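Local structure of variant surface glycoprotein MITAT 1.1 (Trypanosoma brucei brucei, 5LY9) at residues V125-D130 / P183-T189; Q63-L67 / K299-F304; L162-Y167 / A249-N254. The protein forms the dense surface coat of the parasite, whose serial switching between antigenically distinct variants evades the host immune response. All coordinates share one frame; numbering follows the deposited sequence.

Interaction 1. Residues V125-D130 / P183-T189; sequences VTTNAD and PTTSTGT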
loop_
_atom_site.group_PDB
_atom_site.type_symbol
_atom_site.label_atom_id
_atom_site.label_comp_id
_atom_site.label_asym_id
_atom_site.label_seq_id
_atom_site.Cartn_x
_atom_site.Cartn_y
_atom_site.Cartn_z
ATOM N N VAL A 125 23.047 -0.209 -27.965
ATOM C CA VAL A 125 24.399 0.032 -28.373
ATOM C C VAL A 125 25.017 1.186 -27.621
ATOM O O VAL A 125 24.359 1.881 -26.819
ATOM C CB VAL A 125 24.484 0.260 -29.929
ATOM C CG1 VAL A 125 24.050 -0.989 -30.637
ATOM C CG2 VAL A 125 23.708 1.508 -30.398
ATOM N N THR A 126 26.323 1.401 -27.839
ATOM C CA THR A 126 27.027 2.400 -27.083
ATOM C C THR A 126 26.936 3.721 -27.802
ATOM O O THR A 126 25.992 4.533 -27.581
ATOM C CB THR A 126 28.460 1.960 -26.786
ATOM O OG1 THR A 126 29.133 1.781 -28.055
ATOM C CG2 THR A 126 28.448 0.723 -25.980
ATOM N N THR A 127 27.899 3.991 -28.686
ATOM C CA THR A 127 27.985 5.262 -29.410
ATOM C C THR A 127 27.977 5.056 -30.951
ATOM O O THR A 127 27.940 6.040 -31.680
ATOM C CB THR A 127 29.314 5.952 -29.077
ATOM O OG1 THR A 127 30.370 5.038 -29.425
ATOM C CG2 THR A 127 29.411 6.355 -27.558
ATOM N N ASN A 128 27.885 3.816 -31.433
ATOM C CA ASN A 128 27.867 3.491 -32.879
ATOM C C ASN A 128 27.046 2.233 -33.045
ATOM O O ASN A 128 26.715 1.512 -32.069
ATOM C CB ASN A 128 29.264 3.253 -33.471
ATOM C CG ASN A 128 30.033 2.143 -32.767
ATOM O OD1 ASN A 128 29.753 0.963 -32.875
ATOM N ND2 ASN A 128 31.068 2.522 -32.116
ATOM N N ALA A 129 26.704 1.964 -34.289
ATOM C CA ALA A 129 25.775 0.867 -34.580
ATOM C C ALA A 129 26.300 -0.495 -34.324
ATOM O O ALA A 129 25.491 -1.462 -34.300
ATOM C CB ALA A 129 25.236 0.964 -35.970
ATOM N N ASP A 130 27.636 -0.632 -34.174
ATOM C CA ASP A 130 28.275 -1.954 -34.100
ATOM C C ASP A 130 28.659 -2.538 -32.744
ATOM O O ASP A 130 29.229 -3.639 -32.673
ATOM C CB ASP A 130 29.568 -1.921 -34.948
ATOM C CG ASP A 130 29.319 -1.598 -36.399
ATOM O OD1 ASP A 130 28.191 -1.724 -36.874
ATOM O OD2 ASP A 130 30.292 -1.178 -37.086
ATOM N N PRO A 183 22.574 5.837 -34.075
ATOM C CA PRO A 183 23.738 6.343 -34.823
ATOM C C PRO A 183 23.633 6.151 -36.335
ATOM O O PRO A 183 22.659 5.548 -36.874
ATOM C CB PRO A 183 24.880 5.495 -34.269
ATOM C CG PRO A 183 24.246 4.180 -33.951
ATOM C CD PRO A 183 22.827 4.558 -33.450
ATOM N N THR A 184 24.677 6.616 -37.036
ATOM C CA THR A 184 24.774 6.358 -38.451
ATOM C C THR A 184 24.869 4.861 -38.741
ATOM O O THR A 184 25.225 4.064 -37.872
ATOM C CB THR A 184 26.019 7.058 -39.023
ATOM O OG1 THR A 184 27.186 6.622 -38.307
ATOM C CG2 THR A 184 25.924 8.551 -38.803
ATOM N N THR A 185 24.605 4.499 -40.005
ATOM C CA THR A 185 24.661 3.096 -40.405
ATOM C C THR A 185 26.132 2.648 -40.324
ATOM O O THR A 185 27.048 3.440 -40.520
ATOM C CB THR A 185 24.168 2.862 -41.809
ATOM O OG1 THR A 185 24.825 3.810 -42.628
ATOM C CG2 THR A 185 22.748 3.082 -41.876
ATOM N N SER A 186 26.316 1.386 -40.037
ATOM C CA SER A 186 27.632 0.766 -40.147
ATOM C C SER A 186 27.321 -0.638 -40.531
ATOM O O SER A 186 27.057 -0.859 -41.733
ATOM C CB SER A 186 28.432 0.998 -38.880
ATOM O OG SER A 186 29.749 0.426 -38.989
ATOM N N THR A 187 27.274 -1.573 -39.592
ATOM C CA THR A 187 26.911 -2.991 -39.829
ATOM C C THR A 187 25.725 -3.430 -38.945
ATOM O O THR A 187 24.760 -3.997 -39.437
ATOM C CB THR A 187 28.120 -3.917 -39.621
ATOM O OG1 THR A 187 29.094 -3.502 -40.571
ATOM C CG2 THR A 187 27.746 -5.376 -39.862
ATOM N N GLY A 188 25.803 -3.153 -37.659
ATOM C CA GLY A 188 24.687 -3.511 -36.734
ATOM C C GLY A 188 23.417 -2.745 -37.029
ATOM O O GLY A 188 23.438 -1.601 -37.496
ATOM N N THR A 189 22.287 -3.380 -36.807
ATOM C CA THR A 189 20.996 -2.726 -37.051
ATOM C C THR A 189 20.022 -3.206 -35.975
ATOM O O THR A 189 20.276 -4.188 -35.325
ATOM C CB THR A 189 20.367 -3.133 -38.398
ATOM O OG1 THR A 189 20.052 -4.545 -38.383
ATOM C CG2 THR A 189 21.242 -2.829 -39.540
HETATM O O HOH W 1 27.354 3.800 -36.292
#
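Segments 125-130 and 183-189, neither a helix nor a strand, come close at two places, where Asn128 CA lies 5.4 Å from Pro183 CA and Asp130 CA 4.7 Å from Gly188 CA. The first follows helix 62-114, the second lies in the loop between strands 173-174 and 211-213, and the Cys123-Cys190 disulfide joins the chain just outside both. Between the two close points 183-189 bends round Ala129 and Asp130, a worked example of how one carboxylate can organise a loop that has no regular structure. In Asp130 CG is anti to the carbonyl carbon (chi1 -60°), and this turn swings the carboxylate into the bend. OD1 takes two backbone donors: Thr187 N at 2.9 Å, on its syn lone pair, and Gly188 N, nearly along the C-O axis and almost straight at the hydrogen (171°). OD2 accepts a short bond of 2.5 Å from Ser186 OG, which comes in on the syn side, 26° out of the carboxylate plane. Beside this polar grip, Ala129 CB points into the bend, 3.6 Å from Thr184 O, while the ring of Pro183 lies against the neighbouring peptide, its CG 3.3 Å from Ala129 N. A water completes the join, accepting from Ala129 N at 2.8 Å and donating to Thr184 O. At the other end a CA-H...O contact links Gly188 CA to Ala129 O (3.3 Å). Asn128 prepares the approach: its OD1 receives Asp130 N in an Asx turn and also bonds to Thr131 OG1. Three donors from three consecutive residues thus fix the carboxylate's rotation and hold the Ser186 hydroxyl and the backbone N-H groups of Thr187 and Gly188; so many donors would be expected to stabilise the ionised form of Asp130.

Interaction 2. Residues Q63-L67 / K299-F304; sequences QQLTL and KLEALF. Unlike the reference sequence in segment 63-67: Leu65 (reference Ser).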
loop_
_atom_site.group_PDB
_atom_site.type_symbol
_atom_site.label_atom_id
_atom_site.label_comp_id
_atom_site.label_asym_id
_atom_site.label_seq_id
_atom_site.Cartn_x
_atom_site.Cartn_y
_atom_site.Cartn_z
ATOM N N GLN A 63 -7.908 20.858 34.445
ATOM C CA GLN A 63 -8.349 21.363 33.193
ATOM C C GLN A 63 -7.245 21.338 32.120
ATOM O O GLN A 63 -7.528 20.991 30.984
ATOM C CB GLN A 63 -8.927 22.769 33.271
ATOM C CG GLN A 63 -10.221 22.833 34.095
ATOM C CD GLN A 63 -10.794 24.271 34.164
ATOM O OE1 GLN A 63 -10.727 25.029 33.233
ATOM N NE2 GLN A 63 -11.399 24.608 35.259
ATOM N N GLN A 64 -6.023 21.707 32.479
ATOM C CA GLN A 64 -4.879 21.650 31.530
ATOM C C GLN A 64 -4.683 20.219 31.020
ATOM O O GLN A 64 -4.539 19.959 29.823
ATOM C CB GLN A 64 -3.599 22.072 32.246
ATOM C CG GLN A 64 -3.614 23.520 32.685
ATOM C CD GLN A 64 -4.229 23.820 34.042
ATOM O OE1 GLN A 64 -4.958 23.033 34.637
ATOM N NE2 GLN A 64 -3.994 25.041 34.515
ATOM N N LEU A 65 -4.759 19.270 31.921
ATOM C CA LEU A 65 -4.458 17.861 31.554
ATOM C C LEU A 65 -5.633 17.205 30.777
ATOM O O LEU A 65 -5.423 16.434 29.849
ATOM C CB LEU A 65 -4.124 17.073 32.814
ATOM C CG LEU A 65 -2.774 17.526 33.424
ATOM C CD1 LEU A 65 -2.486 16.749 34.666
ATOM C CD2 LEU A 65 -1.643 17.272 32.455
ATOM N N THR A 66 -6.854 17.550 31.146
ATOM C CA THR A 66 -8.044 17.109 30.404
ATOM C C THR A 66 -7.942 17.567 28.949
ATOM O O THR A 66 -8.173 16.799 28.035
ATOM C CB THR A 66 -9.314 17.600 31.027
ATOM O OG1 THR A 66 -9.484 17.004 32.328
ATOM C CG2 THR A 66 -10.522 17.275 30.210
ATOM N N LEU A 67 -7.630 18.832 28.771
ATOM C CA LEU A 67 -7.450 19.427 27.464
ATOM C C LEU A 67 -6.405 18.724 26.677
ATOM O O LEU A 67 -6.608 18.370 25.479
ATOM C CB LEU A 67 -7.121 20.877 27.623
ATOM C CG LEU A 67 -6.898 21.581 26.309
ATOM C CD1 LEU A 67 -8.159 21.575 25.403
ATOM C CD2 LEU A 67 -6.400 22.948 26.531
ATOM N N LYS A 299 -9.098 31.645 27.810
ATOM C CA LYS A 299 -9.028 30.491 28.687
ATOM C C LYS A 299 -7.643 29.850 28.627
ATOM O O LYS A 299 -7.096 29.419 29.628
ATOM C CB LYS A 299 -10.076 29.475 28.292
ATOM C CG LYS A 299 -10.048 28.235 29.146
ATOM C CD LYS A 299 -10.437 28.571 30.551
ATOM C CE LYS A 299 -10.845 27.341 31.228
ATOM N NZ LYS A 299 -11.226 27.590 32.669
ATOM N N LEU A 300 -7.067 29.735 27.413
ATOM C CA LEU A 300 -5.718 29.186 27.289
ATOM C C LEU A 300 -4.680 29.990 28.077
ATOM O O LEU A 300 -3.752 29.404 28.667
ATOM C CB LEU A 300 -5.243 29.067 25.817
ATOM C CG LEU A 300 -6.011 28.045 24.974
ATOM C CD1 LEU A 300 -5.825 28.280 23.487
ATOM C CD2 LEU A 300 -5.515 26.676 25.354
ATOM N N GLU A 301 -4.823 31.300 28.071
ATOM C CA GLU A 301 -3.869 32.165 28.832
ATOM C C GLU A 301 -4.017 31.919 30.330
ATOM O O GLU A 301 -3.040 31.893 31.085
ATOM C CB GLU A 301 -4.159 33.609 28.533
ATOM C CG GLU A 301 -3.684 33.980 27.191
ATOM C CD GLU A 301 -4.292 35.254 26.633
ATOM O OE1 GLU A 301 -5.306 35.792 27.131
ATOM O OE2 GLU A 301 -3.678 35.728 25.644
ATOM N N ALA A 302 -5.274 31.778 30.771
ATOM C CA ALA A 302 -5.542 31.444 32.172
ATOM C C ALA A 302 -5.091 30.097 32.598
ATOM O O ALA A 302 -4.839 29.838 33.787
ATOM C CB ALA A 302 -7.036 31.658 32.462
ATOM N N LEU A 303 -5.034 29.163 31.660
ATOM C CA LEU A 303 -4.622 27.803 31.965
ATOM C C LEU A 303 -3.103 27.629 32.003
ATOM O O LEU A 303 -2.569 26.948 32.845
ATOM C CB LEU A 303 -5.184 26.863 30.889
ATOM C CG LEU A 303 -6.714 26.538 30.983
ATOM C CD1 LEU A 303 -7.112 25.748 29.728
ATOM C CD2 LEU A 303 -6.975 25.760 32.249
ATOM N N PHE A 304 -2.452 28.232 31.011
ATOM C CA PHE A 304 -1.079 27.905 30.622
ATOM C C PHE A 304 -0.136 29.117 30.810
ATOM O O PHE A 304 1.103 28.988 30.700
ATOM C CB PHE A 304 -1.051 27.420 29.133
ATOM C CG PHE A 304 -1.636 26.071 28.959
ATOM C CD1 PHE A 304 -1.056 24.949 29.535
ATOM C CD2 PHE A 304 -2.790 25.919 28.269
ATOM C CE1 PHE A 304 -1.691 23.698 29.450
ATOM C CE2 PHE A 304 -3.387 24.660 28.124
ATOM C CZ PHE A 304 -2.862 23.578 28.760
#
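Helix-helix packing joins Gln63, Gln64 and Leu67 to Leu303, Phe304 and their neighbours, where the first turns of helix 62-114 meet the end of helix 295-304. Helices 24-55 and 62-114 form the long helical hairpin typical of the A-type variant surface glycoprotein N-terminal domain, and the contact lies close to the turn of that hairpin. The short axes run at 116° to each other with a closest approach of 10.5 Å. Leu303 lies in the middle of the contact: its CD2 sits 3.7 Å from Gln63 CB, while its other methyl turns to Leu67. Leu67 CD2 meets the Phe304 ring in plane, at the edge, 3.8 Å from CE2, and also touches Leu300 CD2. Leu277 and Leu280 of helix 275-285 pack on Leu67 as well, and Tyr315 meets the Phe304 ring nearly perpendicularly. Polar bonds flank this apolar patch. Lys299 NZ donates to Gln63 OE1 at 2.7 Å, in the carbonyl plane and on a lone pair. Gln64 bends at chi2 (87°), which brings its amide past Phe304, the two planes 84° apart; NE2 then gives an almost straight bond of 2.9 Å to Leu303 O, which lies close to the amide plane.

Interaction 3. Residues L162-Y167 / A249-N254; sequences LTQTGY and AWEARN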
loop_
_atom_site.group_PDB
_atom_site.type_symbol
_atom_site.label_atom_id
_atom_site.label_comp_id
_atom_site.label_asym_id
_atom_site.label_seq_id
_atom_site.Cartn_x
_atom_site.Cartn_y
_atom_site.Cartn_z
ATOM N N LEU A 162 12.874 10.842 -11.057
ATOM C CA LEU A 162 11.460 11.216 -11.161
ATOM C C LEU A 162 11.222 12.231 -10.078
ATOM O O LEU A 162 11.197 11.893 -8.885
ATOM C CB LEU A 162 10.551 9.983 -10.989
ATOM C CG LEU A 162 9.045 10.286 -10.860
ATOM C CD1 LEU A 162 8.636 11.250 -11.979
ATOM C CD2 LEU A 162 8.182 9.006 -10.828
ATOM N N THR A 163 11.203 13.480 -10.501
ATOM C CA THR A 163 11.187 14.612 -9.562
ATOM C C THR A 163 9.810 15.216 -9.540
ATOM O O THR A 163 8.915 14.723 -10.226
ATOM C CB THR A 163 12.172 15.683 -9.999
ATOM O OG1 THR A 163 11.674 16.249 -11.203
ATOM C CG2 THR A 163 13.565 15.102 -10.292
ATOM N N GLN A 164 9.622 16.293 -8.768
ATOM C CA GLN A 164 8.369 17.036 -8.795
ATOM C C GLN A 164 7.986 17.516 -10.176
ATOM O O GLN A 164 6.824 17.563 -10.485
ATOM C CB GLN A 164 8.374 18.248 -7.862
ATOM C CG GLN A 164 8.338 17.785 -6.413
ATOM C CD GLN A 164 8.022 18.948 -5.423
ATOM O OE1 GLN A 164 7.486 19.999 -5.808
ATOM N NE2 GLN A 164 8.361 18.746 -4.174
ATOM N N THR A 165 8.991 17.835 -10.995
ATOM C CA THR A 165 8.774 18.410 -12.283
ATOM C C THR A 165 8.494 17.381 -13.353
ATOM O O THR A 165 7.670 17.594 -14.241
ATOM C CB THR A 165 10.003 19.290 -12.639
ATOM O OG1 THR A 165 10.073 20.341 -11.631
ATOM C CG2 THR A 165 9.794 19.916 -14.004
ATOM N N GLY A 166 9.214 16.268 -13.280
ATOM C CA GLY A 166 9.077 15.251 -14.294
ATOM C C GLY A 166 10.231 14.265 -14.288
ATOM O O GLY A 166 10.708 13.910 -13.262
ATOM N N TYR A 167 10.622 13.836 -15.453
ATOM C CA TYR A 167 11.707 12.880 -15.648
ATOM C C TYR A 167 12.868 13.583 -16.342
ATOM O O TYR A 167 13.003 13.568 -17.587
ATOM C CB TYR A 167 11.229 11.703 -16.511
ATOM C CG TYR A 167 10.007 10.994 -15.967
ATOM C CD1 TYR A 167 8.707 11.491 -16.212
ATOM C CD2 TYR A 167 10.140 9.822 -15.235
ATOM C CE1 TYR A 167 7.587 10.739 -15.734
ATOM C CE2 TYR A 167 9.081 9.096 -14.814
ATOM C CZ TYR A 167 7.817 9.568 -15.038
ATOM O OH TYR A 167 6.780 8.808 -14.538
ATOM N N ALA A 249 2.684 7.571 -12.600
ATOM C CA ALA A 249 3.802 7.479 -11.628
ATOM C C ALA A 249 4.246 8.842 -11.139
ATOM O O ALA A 249 4.533 8.990 -9.974
ATOM C CB ALA A 249 4.975 6.734 -12.175
ATOM N N TRP A 250 4.267 9.820 -12.029
ATOM C CA TRP A 250 4.668 11.148 -11.631
ATOM C C TRP A 250 3.738 11.810 -10.632
ATOM O O TRP A 250 4.172 12.303 -9.573
ATOM C CB TRP A 250 4.888 12.012 -12.877
ATOM C CG TRP A 250 5.040 13.447 -12.629
ATOM C CD1 TRP A 250 6.116 14.085 -12.144
ATOM C CD2 TRP A 250 4.084 14.446 -12.983
ATOM N NE1 TRP A 250 5.873 15.471 -12.130
ATOM C CE2 TRP A 250 4.617 15.701 -12.599
ATOM C CE3 TRP A 250 2.790 14.387 -13.494
ATOM C CZ2 TRP A 250 3.911 16.919 -12.772
ATOM C CZ3 TRP A 250 2.083 15.593 -13.704
ATOM C CH2 TRP A 250 2.646 16.835 -13.290
ATOM N N GLU A 251 2.480 11.846 -10.983
ATOM C CA GLU A 251 1.449 12.436 -10.112
ATOM C C GLU A 251 1.331 11.660 -8.811
ATOM O O GLU A 251 1.291 12.266 -7.725
ATOM C CB GLU A 251 0.122 12.477 -10.827
ATOM C CG GLU A 251 -0.963 13.095 -9.979
ATOM C CD GLU A 251 -2.241 13.365 -10.737
ATOM O OE1 GLU A 251 -2.286 14.416 -11.458
ATOM O OE2 GLU A 251 -3.149 12.520 -10.647
ATOM N N ALA A 252 1.345 10.325 -8.864
ATOM C CA ALA A 252 1.212 9.573 -7.636
ATOM C C ALA A 252 2.408 9.835 -6.728
ATOM O O ALA A 252 2.272 9.916 -5.514
ATOM C CB ALA A 252 1.110 8.098 -7.936
ATOM N N ARG A 253 3.600 9.938 -7.310
ATOM C CA ARG A 253 4.728 10.218 -6.459
ATOM C C ARG A 253 4.580 11.566 -5.764
ATOM O O ARG A 253 4.845 11.708 -4.556
ATOM C CB ARG A 253 6.051 10.109 -7.248
ATOM C CG ARG A 253 7.204 9.774 -6.297
ATOM C CD ARG A 253 8.524 9.681 -6.943
ATOM N NE ARG A 253 9.457 8.960 -6.078
ATOM C CZ ARG A 253 10.751 8.842 -6.334
ATOM N NH1 ARG A 253 11.314 9.439 -7.437
ATOM N NH2 ARG A 253 11.496 8.060 -5.512
ATOM N N ASN A 254 4.145 12.561 -6.526
ATOM C CA ASN A 254 3.982 13.886 -5.932
ATOM C C ASN A 254 2.922 13.889 -4.864
ATOM O O ASN A 254 3.030 14.725 -3.915
ATOM C CB ASN A 254 3.597 14.878 -7.000
ATOM C CG ASN A 254 4.760 15.349 -7.770
ATOM O OD1 ASN A 254 5.898 15.298 -7.274
ATOM N ND2 ASN A 254 4.509 15.818 -9.005
HETATM O O HOH W 2 7.047 12.812 -9.099
#
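The last turns of helix 244-254 carry Trp250 and Asn254 against the loop that holds Gln164, and both side chains reach one carbonyl oxygen. Trp250 NE1 donates to Gln164 O at 2.8 Å from well above the carbonyl plane, 61° out of it. Asn254 ND2 arrives from the same face of that carbonyl, at 3.3 Å, with the oxygen close to its own amide plane. One turn apart on the helix, the two groups overlap: ND2 lies over the rim of the indole face. The indole swings into place because its CG is anti to the backbone N (chi1 168°), and its edge then meets Leu162 CD1 at 3.8 Å from CD1 of the ring. What presents Gln164 O is an ST motif: Thr163 OG1 accepts from Thr165 N and, at 3.2 Å, from Gly166 N, curling the loop into a tight turn. A water lies within hydrogen-bonding distance of both Thr163 O and Trp250 O. Alongside Leu162, the extended Arg253 runs in the opposite direction to the leucine side chain and gives a weak, bent bond to Leu162 O. Its stronger partner is Glu20 of helix 8-21, whose OE2 also binds Leu162 N, so one carboxylate steadies both segments. Tyr167 closes another flank, its OH 3.6 Å from Ala249 CB and hydrogen-bonded to Trp246 O.

Overall arrangement
The three contacts are spread along an elongated molecule. Interactions 1 and 2 lie on opposite sides of the chain's centre, their centres 76 Å apart, whereas the centre of interaction 3 sits about 12 Å from that of the chain, 33 Å from interaction 1 and 44 Å from interaction 2. None touches another. In sequence, interactions 1 and 3 alternate, and both fall between the segments joined in interaction 2. Helix 62-114 runs past two of them: interaction 2 uses its start and interaction 3 packs on its Leu101, while 125-130 lies in the loop that follows it. No active site is involved; a sugar of the attached glycan lies about 12 Å from the Phe304 side chain, in interaction 2.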